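Local coordinates for phage terminase large subunit (Thermus phage P7426, PDB 7KS4), which probably acts as the ATP-driven motor that moves viral DNA into empty capsids and as the endonuclease that cuts the genome, this chain being its N-terminal ATPase domain, at residues 35-40 with 216-221; 68-73 with 130-135; 149-154 with 177-182. One frame throughout, in Å; residues are numbered along the deposited sequence.

Interaction 1: 35-40 with 216-221; sequences AKRRVA and HPDFES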
ATOM      1  N   ALA A  35     -12.308   2.588  -3.840  1.00 32.55           N
ATOM      2  CA  ALA A  35     -12.355   1.238  -4.388  1.00 32.75           C
ATOM      3  C   ALA A  35     -11.762   0.235  -3.402  1.00 30.93           C
ATOM      4  O   ALA A  35     -10.746   0.496  -2.753  1.00 29.28           O
ATOM      5  CB  ALA A  35     -11.596   1.178  -5.714  1.00 30.84           C
ATOM      6  N   LYS A  36     -12.406  -0.928  -3.298  1.00 32.86           N
ATOM      7  CA  LYS A  36     -11.901  -1.971  -2.417  1.00 32.54           C
ATOM      8  C   LYS A  36     -10.646  -2.635  -2.965  1.00 29.02           C
ATOM      9  O   LYS A  36      -9.921  -3.274  -2.199  1.00 27.48           O
ATOM     10  CB  LYS A  36     -12.990  -3.017  -2.168  1.00 37.96           C
ATOM     11  CG  LYS A  36     -14.217  -2.436  -1.491  1.00 44.30           C
ATOM     12  CD  LYS A  36     -14.502  -3.105  -0.158  1.00 50.72           C
ATOM     13  CE  LYS A  36     -15.569  -2.351   0.627  1.00 58.05           C
ATOM     14  NZ  LYS A  36     -16.821  -2.150  -0.158  1.00 62.02           N
ATOM     15  N   ARG A  37     -10.370  -2.484  -4.263  1.00 28.16           N
ATOM     16  CA  ARG A  37      -9.148  -2.984  -4.887  1.00 28.70           C
ATOM     17  C   ARG A  37      -8.519  -1.805  -5.620  1.00 29.70           C
ATOM     18  O   ARG A  37      -8.962  -1.439  -6.713  1.00 29.50           O
ATOM     19  CB  ARG A  37      -9.426  -4.136  -5.846  1.00 28.98           C
ATOM     20  CG  ARG A  37     -10.181  -5.302  -5.215  1.00 28.51           C
ATOM     21  CD  ARG A  37      -9.302  -6.117  -4.272  1.00 28.54           C
ATOM     22  NE  ARG A  37     -10.071  -7.213  -3.681  1.00 29.21           N
ATOM     23  CZ  ARG A  37     -10.652  -7.180  -2.483  1.00 31.59           C
ATOM     24  NH1 ARG A  37     -10.561  -6.103  -1.714  1.00 31.68           N
ATOM     25  NH2 ARG A  37     -11.339  -8.237  -2.051  1.00 31.92           N
ATOM     26  N   ARG A  38      -7.502  -1.217  -5.009  1.00 27.94           N
ATOM     27  CA  ARG A  38      -6.731  -0.142  -5.615  1.00 28.23           C
ATOM     28  C   ARG A  38      -5.401  -0.711  -6.084  1.00 27.39           C
ATOM     29  O   ARG A  38      -4.660  -1.303  -5.287  1.00 27.42           O
ATOM     30  CB  ARG A  38      -6.516   0.991  -4.615  1.00 28.73           C
ATOM     31  CG  ARG A  38      -7.781   1.776  -4.299  1.00 30.61           C
ATOM     32  CD  ARG A  38      -7.543   2.793  -3.185  1.00 31.92           C
ATOM     33  NE  ARG A  38      -7.369   2.166  -1.877  1.00 30.28           N
ATOM     34  CZ  ARG A  38      -7.053   2.828  -0.762  1.00 31.56           C
ATOM     35  NH1 ARG A  38      -6.852   4.142  -0.791  1.00 33.06           N
ATOM     36  NH2 ARG A  38      -6.924   2.174   0.382  1.00 31.27           N
ATOM     37  N   VAL A  39      -5.096  -0.520  -7.364  1.00 27.96           N
ATOM     38  CA  VAL A  39      -3.914  -1.084  -7.999  1.00 27.13           C
ATOM     39  C   VAL A  39      -3.110   0.089  -8.546  1.00 28.54           C
ATOM     40  O   VAL A  39      -3.577   0.801  -9.444  1.00 28.98           O
ATOM     41  CB  VAL A  39      -4.277  -2.073  -9.117  1.00 27.42           C
ATOM     42  CG1 VAL A  39      -3.035  -2.805  -9.616  1.00 27.58           C
ATOM     43  CG2 VAL A  39      -5.325  -3.074  -8.643  1.00 27.52           C
ATOM     44  N   ALA A  40      -1.903   0.293  -8.020  1.00 30.02           N
ATOM     45  CA  ALA A  40      -1.054   1.405  -8.438  1.00 29.94           C
ATOM     46  C   ALA A  40       0.191   0.853  -9.114  1.00 30.79           C
ATOM     47  O   ALA A  40       1.028   0.212  -8.470  1.00 31.23           O
ATOM     48  CB  ALA A  40      -0.681   2.296  -7.253  1.00 31.46           C
ATOM     49  N   HIS A 216     -13.787  -3.671 -13.688  1.00 41.88           N
ATOM     50  CA  HIS A 216     -14.640  -4.154 -12.617  1.00 42.80           C
ATOM     51  C   HIS A 216     -14.951  -3.007 -11.664  1.00 41.47           C
ATOM     52  O   HIS A 216     -14.049  -2.233 -11.331  1.00 37.90           O
ATOM     53  CB  HIS A 216     -13.969  -5.288 -11.836  1.00 44.67           C
ATOM     54  CG  HIS A 216     -13.662  -6.497 -12.665  1.00 47.63           C
ATOM     55  ND1 HIS A 216     -13.227  -7.686 -12.120  1.00 48.52           N
ATOM     56  CD2 HIS A 216     -13.735  -6.701 -14.003  1.00 49.21           C
ATOM     57  CE1 HIS A 216     -13.041  -8.570 -13.086  1.00 48.55           C
ATOM     58  NE2 HIS A 216     -13.341  -7.996 -14.238  1.00 49.28           N
ATOM     59  N   PRO A 217     -16.195  -2.875 -11.191  1.00 42.95           N
ATOM     60  CA  PRO A 217     -16.543  -1.683 -10.397  1.00 43.62           C
ATOM     61  C   PRO A 217     -15.759  -1.547  -9.103  1.00 41.85           C
ATOM     62  O   PRO A 217     -15.580  -0.422  -8.620  1.00 41.50           O
ATOM     63  CB  PRO A 217     -18.045  -1.870 -10.119  1.00 46.71           C
ATOM     64  CG  PRO A 217     -18.509  -2.910 -11.079  1.00 48.00           C
ATOM     65  CD  PRO A 217     -17.337  -3.794 -11.327  1.00 45.99           C
ATOM     66  N   ASP A 218     -15.309  -2.646  -8.503  1.00 39.85           N
ATOM     67  CA  ASP A 218     -14.586  -2.541  -7.240  1.00 40.76           C
ATOM     68  C   ASP A 218     -13.101  -2.262  -7.428  1.00 36.58           C
ATOM     69  O   ASP A 218     -12.370  -2.200  -6.433  1.00 33.62           O
ATOM     70  CB  ASP A 218     -14.772  -3.817  -6.408  1.00 44.88           C
ATOM     71  CG  ASP A 218     -14.619  -5.092  -7.227  1.00 49.03           C
ATOM     72  OD1 ASP A 218     -14.803  -5.040  -8.466  1.00 50.10           O
ATOM     73  OD2 ASP A 218     -14.332  -6.153  -6.623  1.00 50.60           O
ATOM     74  N   PHE A 219     -12.652  -2.068  -8.665  1.00 33.46           N
ATOM     75  CA  PHE A 219     -11.247  -1.844  -8.969  1.00 31.26           C
ATOM     76  C   PHE A 219     -11.024  -0.412  -9.436  1.00 30.71           C
ATOM     77  O   PHE A 219     -11.804   0.125 -10.231  1.00 30.85           O
ATOM     78  CB  PHE A 219     -10.762  -2.805 -10.054  1.00 30.75           C
ATOM     79  CG  PHE A 219     -10.402  -4.175  -9.547  1.00 30.92           C
ATOM     80  CD1 PHE A 219     -11.385  -5.075  -9.169  1.00 32.81           C
ATOM     81  CD2 PHE A 219      -9.079  -4.575  -9.488  1.00 30.34           C
ATOM     82  CE1 PHE A 219     -11.046  -6.342  -8.711  1.00 32.70           C
ATOM     83  CE2 PHE A 219      -8.738  -5.837  -9.033  1.00 31.14           C
ATOM     84  CZ  PHE A 219      -9.719  -6.717  -8.646  1.00 31.13           C
ATOM     85  N   GLU A 220      -9.941   0.195  -8.962  1.00 29.74           N
ATOM     86  CA  GLU A 220      -9.490   1.474  -9.497  1.00 31.99           C
ATOM     87  C   GLU A 220      -7.975   1.438  -9.594  1.00 29.37           C
ATOM     88  O   GLU A 220      -7.301   1.071  -8.629  1.00 29.02           O
ATOM     89  CB  GLU A 220      -9.939   2.655  -8.631  1.00 35.75           C
ATOM     90  CG  GLU A 220      -9.489   4.000  -9.182  1.00 39.05           C
ATOM     91  CD  GLU A 220     -10.169   5.160  -8.490  1.00 42.22           C
ATOM     92  OE1 GLU A 220     -10.965   4.910  -7.561  1.00 42.00           O
ATOM     93  OE2 GLU A 220      -9.909   6.319  -8.877  1.00 45.16           O
ATOM     94  N   SER A 221      -7.443   1.815 -10.755  1.00 31.77           N
ATOM     95  CA  SER A 221      -6.020   1.701 -11.023  1.00 29.91           C
ATOM     96  C   SER A 221      -5.386   3.062 -11.277  1.00 30.92           C
ATOM     97  O   SER A 221      -6.017   3.973 -11.824  1.00 32.08           O
ATOM     98  CB  SER A 221      -5.762   0.798 -12.218  1.00 30.22           C
ATOM     99  OG  SER A 221      -6.184  -0.518 -11.932  1.00 29.92           O
TER
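A35 meets the turn that leads into strand 219-221: its CB lies 3.5 Å from D218 O and also packs against E220 CB. The turn is a type I beta turn from H216 to F219, closed by the backbone bond from F219 N to H216 O. K36 contributes little across the contact; its NZ forms a salt bridge with D176. At R37 the parallel pairing begins. R37 N donates to D218 O (3.0 Å), and R37 O accepts E220 N (2.9 Å), so the two backbone groups of R37 bracket F219. The R37 side chain lies over the F219 ring: CB stands 3.6 Å from the ring centroid and only 7° off its normal, a CH-pi contact over the centre of one face. CG, turned anti to the carbonyl carbon (chi1 -55°), extends that cover towards CZ and CE1, whereas the guanidinium, its plane 72° from the ring, leads away and gives NH1 to K36 O and G177 O. Another aromatic ring, that of F194, packs edge-to-face with F219. R38 projects from the other side of the sheet, where NH2 forms a salt bridge with E55 and NH1 bonds to I30 O; E220 shares that side and reaches S33 OG through OE1. V39 N then donates to E220 O (3.0 Å). On the side carrying R37 and F219, V39 CG2 touches F219 CD2 at 4.1 Å, and V39 CB lies 3.7 Å from S221 OG, a hydroxyl bonded to F195 O. With axes 4.8 Å apart and nearly parallel, the strands form the edge of the ATPase sheet: 219-224 is outermost, beside the strand that leads into the P-loop of this ASCE fold.

Interaction 2: 68-73 with 130-135; sequences GWIIAP and SEFRGK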
ATOM      1  N   GLY A  68      -4.662  -5.366   9.802  1.00 31.09           N
ATOM      2  CA  GLY A  68      -4.125  -5.271   8.459  1.00 31.16           C
ATOM      3  C   GLY A  68      -2.711  -5.800   8.396  1.00 30.93           C
ATOM      4  O   GLY A  68      -2.016  -5.924   9.409  1.00 30.95           O
ATOM      5  N   TRP A  69      -2.297  -6.119   7.178  1.00 29.66           N
ATOM      6  CA  TRP A  69      -0.950  -6.575   6.885  1.00 30.91           C
ATOM      7  C   TRP A  69      -0.368  -5.717   5.774  1.00 29.18           C
ATOM      8  O   TRP A  69      -1.099  -5.225   4.911  1.00 29.46           O
ATOM      9  CB  TRP A  69      -0.914  -8.038   6.396  1.00 35.95           C
ATOM     10  CG  TRP A  69      -1.227  -9.094   7.407  1.00 40.21           C
ATOM     11  CD1 TRP A  69      -1.515  -8.922   8.729  1.00 42.36           C
ATOM     12  CD2 TRP A  69      -1.282 -10.504   7.162  1.00 44.57           C
ATOM     13  NE1 TRP A  69      -1.747 -10.145   9.324  1.00 45.00           N
ATOM     14  CE2 TRP A  69      -1.608 -11.130   8.381  1.00 46.70           C
ATOM     15  CE3 TRP A  69      -1.087 -11.297   6.026  1.00 46.29           C
ATOM     16  CZ2 TRP A  69      -1.741 -12.515   8.496  1.00 50.78           C
ATOM     17  CZ3 TRP A  69      -1.218 -12.670   6.142  1.00 49.71           C
ATOM     18  CH2 TRP A  69      -1.543 -13.264   7.368  1.00 51.58           C
ATOM     19  N   ILE A  70       0.949  -5.554   5.796  1.00 30.96           N
ATOM     20  CA  ILE A  70       1.710  -5.195   4.606  1.00 30.71           C
ATOM     21  C   ILE A  70       2.551  -6.405   4.233  1.00 32.45           C
ATOM     22  O   ILE A  70       3.279  -6.951   5.072  1.00 33.52           O
ATOM     23  CB  ILE A  70       2.582  -3.940   4.811  1.00 30.64           C
ATOM     24  CG1 ILE A  70       3.354  -3.617   3.513  1.00 30.26           C
ATOM     25  CG2 ILE A  70       3.510  -4.099   6.007  1.00 32.57           C
ATOM     26  CD1 ILE A  70       4.744  -4.263   3.377  1.00 32.01           C
ATOM     27  N   ILE A  71       2.426  -6.843   2.984  1.00 32.36           N
ATOM     28  CA  ILE A  71       3.135  -8.010   2.479  1.00 34.07           C
ATOM     29  C   ILE A  71       4.046  -7.548   1.354  1.00 32.28           C
ATOM     30  O   ILE A  71       3.604  -6.838   0.444  1.00 30.31           O
ATOM     31  CB  ILE A  71       2.168  -9.098   1.977  1.00 37.08           C
ATOM     32  CG1 ILE A  71       1.019  -9.278   2.972  1.00 40.80           C
ATOM     33  CG2 ILE A  71       2.938 -10.413   1.746  1.00 38.51           C
ATOM     34  CD1 ILE A  71      -0.039 -10.254   2.522  1.00 45.38           C
ATOM     35  N   ALA A  72       5.307  -7.946   1.420  1.00 35.02           N
ATOM     36  CA  ALA A  72       6.288  -7.683   0.378  1.00 34.46           C
ATOM     37  C   ALA A  72       6.928  -8.989  -0.038  1.00 36.92           C
ATOM     38  O   ALA A  72       6.674 -10.039   0.565  1.00 38.27           O
ATOM     39  CB  ALA A  72       7.358  -6.695   0.873  1.00 33.57           C
ATOM     40  N   PRO A  73       7.755  -8.978  -1.087  1.00 40.18           N
ATOM     41  CA  PRO A  73       8.450 -10.219  -1.469  1.00 42.16           C
ATOM     42  C   PRO A  73       9.402 -10.732  -0.403  1.00 43.27           C
ATOM     43  O   PRO A  73       9.581 -11.952  -0.284  1.00 44.97           O
ATOM     44  CB  PRO A  73       9.196  -9.826  -2.750  1.00 41.55           C
ATOM     45  CG  PRO A  73       8.433  -8.661  -3.295  1.00 39.83           C
ATOM     46  CD  PRO A  73       7.961  -7.908  -2.078  1.00 39.83           C
ATOM     47  N   SER A 130      -6.226  -2.360  17.591  1.00 32.86           N
ATOM     48  CA  SER A 130      -5.878  -2.435  16.182  1.00 33.09           C
ATOM     49  C   SER A 130      -4.507  -3.079  16.033  1.00 33.42           C
ATOM     50  O   SER A 130      -3.632  -2.917  16.886  1.00 33.36           O
ATOM     51  CB  SER A 130      -5.875  -1.039  15.562  1.00 31.96           C
ATOM     52  OG  SER A 130      -7.070  -0.358  15.867  1.00 32.12           O
ATOM     53  N   GLU A 131      -4.323  -3.822  14.939  1.00 33.44           N
ATOM     54  CA  GLU A 131      -3.109  -4.601  14.738  1.00 34.50           C
ATOM     55  C   GLU A 131      -2.627  -4.472  13.299  1.00 35.73           C
ATOM     56  O   GLU A 131      -3.423  -4.567  12.359  1.00 33.72           O
ATOM     57  CB  GLU A 131      -3.341  -6.080  15.063  1.00 38.53           C
ATOM     58  CG  GLU A 131      -2.104  -6.929  14.904  1.00 42.73           C
ATOM     59  CD  GLU A 131      -2.285  -8.327  15.459  1.00 47.25           C
ATOM     60  OE1 GLU A 131      -3.387  -8.639  15.956  1.00 49.02           O
ATOM     61  OE2 GLU A 131      -1.321  -9.113  15.397  1.00 49.77           O
ATOM     62  N   PHE A 132      -1.319  -4.272  13.137  1.00 37.25           N
ATOM     63  CA  PHE A 132      -0.696  -4.164  11.824  1.00 37.52           C
ATOM     64  C   PHE A 132       0.580  -4.987  11.828  1.00 37.83           C
ATOM     65  O   PHE A 132       1.422  -4.819  12.715  1.00 39.84           O
ATOM     66  CB  PHE A 132      -0.392  -2.703  11.481  1.00 35.79           C
ATOM     67  CG  PHE A 132       0.160  -2.492  10.097  1.00 34.41           C
ATOM     68  CD1 PHE A 132      -0.626  -2.725   8.980  1.00 33.69           C
ATOM     69  CD2 PHE A 132       1.451  -2.019   9.916  1.00 33.94           C
ATOM     70  CE1 PHE A 132      -0.127  -2.517   7.699  1.00 32.94           C
ATOM     71  CE2 PHE A 132       1.957  -1.805   8.640  1.00 32.91           C
ATOM     72  CZ  PHE A 132       1.166  -2.050   7.533  1.00 32.31           C
ATOM     73  N   ARG A 133       0.719  -5.872  10.843  1.00 35.87           N
ATOM     74  CA  ARG A 133       1.867  -6.761  10.769  1.00 36.75           C
ATOM     75  C   ARG A 133       2.541  -6.653   9.415  1.00 34.86           C
ATOM     76  O   ARG A 133       1.892  -6.408   8.395  1.00 34.29           O
ATOM     77  CB  ARG A 133       1.483  -8.217  10.986  1.00 41.50           C
ATOM     78  CG  ARG A 133       1.126  -8.566  12.406  1.00 45.52           C
ATOM     79  CD  ARG A 133       1.835  -9.838  12.825  1.00 51.61           C
ATOM     80  NE  ARG A 133       1.061 -10.588  13.799  1.00 55.48           N
ATOM     81  CZ  ARG A 133       1.524 -11.634  14.469  1.00 58.52           C
ATOM     82  NH1 ARG A 133       0.742 -12.254  15.336  1.00 61.80           N
ATOM     83  NH2 ARG A 133       2.770 -12.049  14.277  1.00 59.52           N
ATOM     84  N   GLY A 134       3.855  -6.853   9.422  1.00 35.65           N
ATOM     85  CA  GLY A 134       4.605  -7.042   8.196  1.00 35.46           C
ATOM     86  C   GLY A 134       4.744  -8.524   7.887  1.00 37.19           C
ATOM     87  O   GLY A 134       4.941  -9.343   8.782  1.00 38.57           O
ATOM     88  N   LYS A 135       4.623  -8.855   6.604  1.00 37.96           N
ATOM     89  CA  LYS A 135       4.686 -10.233   6.143  1.00 41.18           C
ATOM     90  C   LYS A 135       5.538 -10.305   4.884  1.00 40.93           C
ATOM     91  O   LYS A 135       5.687  -9.323   4.152  1.00 38.40           O
ATOM     92  CB  LYS A 135       3.291 -10.802   5.862  1.00 42.45           C
ATOM     93  CG  LYS A 135       2.417 -10.965   7.101  1.00 43.15           C
ATOM     94  CD  LYS A 135       2.997 -12.003   8.043  1.00 47.67           C
ATOM     95  CE  LYS A 135       2.081 -12.263   9.216  1.00 49.75           C
ATOM     96  NZ  LYS A 135       2.696 -13.230  10.168  1.00 52.73           N
TER
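This is a buried parallel strand pairing, W69 beside R133 and I71 beside K135; strands 67-72 and 126-136 are neighbours in the central sheet, which continues beyond 126-136 as an antiparallel extension through 109-115 and then 99-104. Their axes come within 4.7 Å at an angle of 16°, and five backbone hydrogen bonds run from G68 N, which donates to E131 O, to A72 N, which donates to K135 O. Between them I70 is gripped twice, its N giving to R133 O (2.9 Å) and its O accepting K135 N (2.8 Å).

On one side of the sheet K135 crosses the W69 indole. With CG anti to the carbonyl carbon (chi1 -67°), that atom sits 3.6 Å above the ring plane, offset toward the rim and 3.7 Å from W69 CE3; the chain bends at chi2 to place CD, and CE meets CZ2 and CE2 of W69. The amine is too distant from the ring for more than a weak cation-pi attraction and bonds to N142 O instead. R133 lies side by side with W69, CB 3.8 Å from W69 CD1, and its NE forms a salt bridge with E131 OE2, which R109 also holds.

On the reverse side the contact is mainly apolar. F132, with CG anti to the backbone N (chi1 -176°), brings CZ to 3.5 Å from I70 CG2, while CD1 lies 3.5 Å from G68 O. Helices 48-62 and 75-92 cover this face, through A56, L60 and V85 on F132. Parallel strands sandwiched between helical layers are the alpha/beta architecture of P-loop NTPases.

Interaction 3: 149-154 with 177-182; sequences DFVILD and GWALII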
ATOM      1  N   ASP A 149      -9.022  -6.482   7.787  1.00 34.88           N
ATOM      2  CA  ASP A 149      -9.803  -5.381   7.258  1.00 35.95           C
ATOM      3  C   ASP A 149      -9.100  -4.669   6.114  1.00 34.04           C
ATOM      4  O   ASP A 149      -9.764  -4.001   5.312  1.00 33.32           O
ATOM      5  CB  ASP A 149     -10.110  -4.389   8.374  1.00 38.57           C
ATOM      6  CG  ASP A 149     -10.809  -5.046   9.527  1.00 41.98           C
ATOM      7  OD1 ASP A 149     -12.002  -5.368   9.359  1.00 44.68           O
ATOM      8  OD2 ASP A 149     -10.160  -5.286  10.570  1.00 42.30           O
ATOM      9  N   PHE A 150      -7.779  -4.784   6.024  1.00 30.50           N
ATOM     10  CA  PHE A 150      -7.059  -4.150   4.931  1.00 29.69           C
ATOM     11  C   PHE A 150      -5.728  -4.857   4.742  1.00 29.76           C
ATOM     12  O   PHE A 150      -5.193  -5.476   5.664  1.00 29.34           O
ATOM     13  CB  PHE A 150      -6.850  -2.649   5.179  1.00 30.22           C
ATOM     14  CG  PHE A 150      -5.944  -2.329   6.346  1.00 31.37           C
ATOM     15  CD1 PHE A 150      -4.614  -1.977   6.132  1.00 31.60           C
ATOM     16  CD2 PHE A 150      -6.423  -2.351   7.647  1.00 33.39           C
ATOM     17  CE1 PHE A 150      -3.771  -1.666   7.194  1.00 32.72           C
ATOM     18  CE2 PHE A 150      -5.580  -2.028   8.724  1.00 34.92           C
ATOM     19  CZ  PHE A 150      -4.254  -1.688   8.490  1.00 34.07           C
ATOM     20  N   VAL A 151      -5.193  -4.746   3.531  1.00 28.54           N
ATOM     21  CA  VAL A 151      -3.896  -5.332   3.222  1.00 30.13           C
ATOM     22  C   VAL A 151      -3.206  -4.449   2.201  1.00 28.29           C
ATOM     23  O   VAL A 151      -3.852  -3.873   1.319  1.00 26.43           O
ATOM     24  CB  VAL A 151      -4.021  -6.781   2.707  1.00 32.79           C
ATOM     25  CG1 VAL A 151      -4.803  -6.825   1.399  1.00 32.06           C
ATOM     26  CG2 VAL A 151      -2.651  -7.398   2.531  1.00 34.31           C
ATOM     27  N   ILE A 152      -1.890  -4.326   2.344  1.00 28.05           N
ATOM     28  CA  ILE A 152      -1.041  -3.648   1.375  1.00 29.55           C
ATOM     29  C   ILE A 152      -0.083  -4.676   0.803  1.00 30.00           C
ATOM     30  O   ILE A 152       0.605  -5.375   1.557  1.00 31.57           O
ATOM     31  CB  ILE A 152      -0.267  -2.485   2.021  1.00 29.72           C
ATOM     32  CG1 ILE A 152      -1.244  -1.461   2.597  1.00 29.71           C
ATOM     33  CG2 ILE A 152       0.677  -1.844   0.999  1.00 29.87           C
ATOM     34  CD1 ILE A 152      -0.679  -0.669   3.776  1.00 30.40           C
ATOM     35  N   LEU A 153      -0.045  -4.775  -0.526  1.00 30.02           N
ATOM     36  CA  LEU A 153       0.933  -5.601  -1.225  1.00 32.14           C
ATOM     37  C   LEU A 153       1.948  -4.656  -1.845  1.00 32.18           C
ATOM     38  O   LEU A 153       1.607  -3.873  -2.738  1.00 32.38           O
ATOM     39  CB  LEU A 153       0.291  -6.484  -2.294  1.00 32.22           C
ATOM     40  CG  LEU A 153      -0.331  -7.795  -1.814  1.00 34.13           C
ATOM     41  CD1 LEU A 153      -1.571  -7.538  -0.994  1.00 34.73           C
ATOM     42  CD2 LEU A 153      -0.648  -8.700  -3.001  1.00 34.69           C
ATOM     43  N   ASP A 154       3.183  -4.725  -1.365  1.00 32.94           N
ATOM     44  CA  ASP A 154       4.270  -3.898  -1.868  1.00 34.38           C
ATOM     45  C   ASP A 154       5.096  -4.714  -2.854  1.00 33.40           C
ATOM     46  O   ASP A 154       5.324  -5.907  -2.644  1.00 32.35           O
ATOM     47  CB  ASP A 154       5.146  -3.401  -0.720  1.00 37.79           C
ATOM     48  CG  ASP A 154       6.119  -2.318  -1.150  1.00 40.70           C
ATOM     49  OD1 ASP A 154       5.846  -1.616  -2.144  1.00 40.18           O
ATOM     50  OD2 ASP A 154       7.153  -2.166  -0.478  1.00 44.21           O
ATOM     51  N   GLY A 177     -12.845  -6.458   3.386  1.00 33.98           N
ATOM     52  CA  GLY A 177     -11.706  -5.577   3.534  1.00 31.17           C
ATOM     53  C   GLY A 177     -11.159  -5.110   2.200  1.00 29.86           C
ATOM     54  O   GLY A 177     -11.486  -5.645   1.136  1.00 30.87           O
ATOM     55  N   TRP A 178     -10.313  -4.088   2.263  1.00 28.65           N
ATOM     56  CA  TRP A 178      -9.764  -3.485   1.063  1.00 28.57           C
ATOM     57  C   TRP A 178      -8.300  -3.856   0.892  1.00 27.61           C
ATOM     58  O   TRP A 178      -7.613  -4.259   1.832  1.00 26.50           O
ATOM     59  CB  TRP A 178      -9.927  -1.959   1.064  1.00 27.17           C
ATOM     60  CG  TRP A 178      -9.316  -1.167   2.207  1.00 27.21           C
ATOM     61  CD1 TRP A 178      -9.991  -0.618   3.266  1.00 28.57           C
ATOM     62  CD2 TRP A 178      -7.941  -0.784   2.370  1.00 27.40           C
ATOM     63  NE1 TRP A 178      -9.123   0.075   4.073  1.00 29.56           N
ATOM     64  CE2 TRP A 178      -7.859  -0.011   3.548  1.00 28.92           C
ATOM     65  CE3 TRP A 178      -6.769  -1.024   1.639  1.00 27.10           C
ATOM     66  CZ2 TRP A 178      -6.658   0.501   4.021  1.00 28.34           C
ATOM     67  CZ3 TRP A 178      -5.581  -0.508   2.103  1.00 28.28           C
ATOM     68  CH2 TRP A 178      -5.532   0.255   3.284  1.00 28.49           C
ATOM     69  N   ALA A 179      -7.845  -3.738  -0.350  1.00 25.67           N
ATOM     70  CA  ALA A 179      -6.480  -4.059  -0.717  1.00 25.35           C
ATOM     71  C   ALA A 179      -5.924  -2.890  -1.498  1.00 24.89           C
ATOM     72  O   ALA A 179      -6.601  -2.360  -2.387  1.00 26.04           O
ATOM     73  CB  ALA A 179      -6.398  -5.332  -1.560  1.00 26.34           C
ATOM     74  N   LEU A 180      -4.707  -2.491  -1.149  1.00 24.61           N
ATOM     75  CA  LEU A 180      -3.907  -1.555  -1.926  1.00 26.21           C
ATOM     76  C   LEU A 180      -2.728  -2.334  -2.502  1.00 25.72           C
ATOM     77  O   LEU A 180      -1.844  -2.771  -1.760  1.00 24.67           O
ATOM     78  CB  LEU A 180      -3.449  -0.390  -1.056  1.00 25.98           C
ATOM     79  CG  LEU A 180      -2.532   0.635  -1.707  1.00 25.98           C
ATOM     80  CD1 LEU A 180      -3.168   1.266  -2.944  1.00 26.81           C
ATOM     81  CD2 LEU A 180      -2.175   1.692  -0.663  1.00 25.76           C
ATOM     82  N   ILE A 181      -2.724  -2.503  -3.821  1.00 24.65           N
ATOM     83  CA  ILE A 181      -1.802  -3.385  -4.528  1.00 26.50           C
ATOM     84  C   ILE A 181      -0.897  -2.491  -5.355  1.00 26.61           C
ATOM     85  O   ILE A 181      -1.335  -1.911  -6.354  1.00 27.94           O
ATOM     86  CB  ILE A 181      -2.559  -4.392  -5.401  1.00 26.34           C
ATOM     87  CG1 ILE A 181      -3.541  -5.181  -4.524  1.00 25.96           C
ATOM     88  CG2 ILE A 181      -1.597  -5.328  -6.134  1.00 27.23           C
ATOM     89  CD1 ILE A 181      -4.520  -6.038  -5.312  1.00 27.90           C
ATOM     90  N   ILE A 182       0.364  -2.393  -4.958  1.00 28.46           N
ATOM     91  CA  ILE A 182       1.278  -1.389  -5.490  0.63 30.40           C
ATOM     92  C   ILE A 182       2.543  -2.084  -5.968  1.00 30.93           C
ATOM     93  O   ILE A 182       3.048  -3.001  -5.316  1.00 32.46           O
ATOM     94  CB  ILE A 182       1.607  -0.298  -4.442  0.63 31.14           C
ATOM     95  CG1 ILE A 182       2.292  -0.899  -3.215  0.63 32.52           C
ATOM     96  CG2 ILE A 182       0.336   0.405  -4.023  0.63 31.54           C
ATOM     97  CD1 ILE A 182       2.607   0.105  -2.111  0.63 34.33           C
TER
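G177 precedes, and W178 begins, the second strand of a beta-alpha-beta crossover whose first strand, 150-153, carries the predicted Walker B motif; helix 161-175 connects them. The axes are 4.8 Å apart and 10° from parallel. W178 N donates to D149 O, and W178 O accepts V151 N. F150 CB stands over one face of the W178 indole, 3.2 Å above the ring plane and over its centre, a close CH-pi contact. The two rings are near parallel (28°) but displaced, with little stacking. E59 binds W178 NE1, and R38 makes a cation-pi contact with the indole. A179 CB touches V151 CG1 at 3.7 Å, on the side lined by I168, W164 and L172 of the helix 161-175. L180 is held at both backbone ends, N giving to V151 O (3.0 Å) and O accepting L153 N (3.0 Å). I181 CG2 approaches L153 CB on the side covered by helix 190-197. I182 is level with D154, which binds magnesium in a structure of this protein and whose OD2 is bonded to Q77 NE2. I182 N donates to L153 O (2.9 Å, 165° at the hydrogen).

How the interactions relate
All three contacts lie in one sheet and join neighbouring strands in the order 126-136, 67-72, 150-153, 178-183, 37-42, 219-224. Interactions 2 and 3 are stitched by backbone pairs, I71 N to I152 O at 2.7 Å and I71 O to D154 N at 2.8 Å. Interactions 1 and 3 meet likewise, R38 O to I181 N at 2.7 Å. Interactions 1 and 2 do not touch: their centres are about 20 Å apart. Nearest to the nucleotide site is interaction 3, where the D154 side chain is about 3 Å from the bound magnesium ion; the I70 and V39 side chains lie about 11 and 13 Å from ADP.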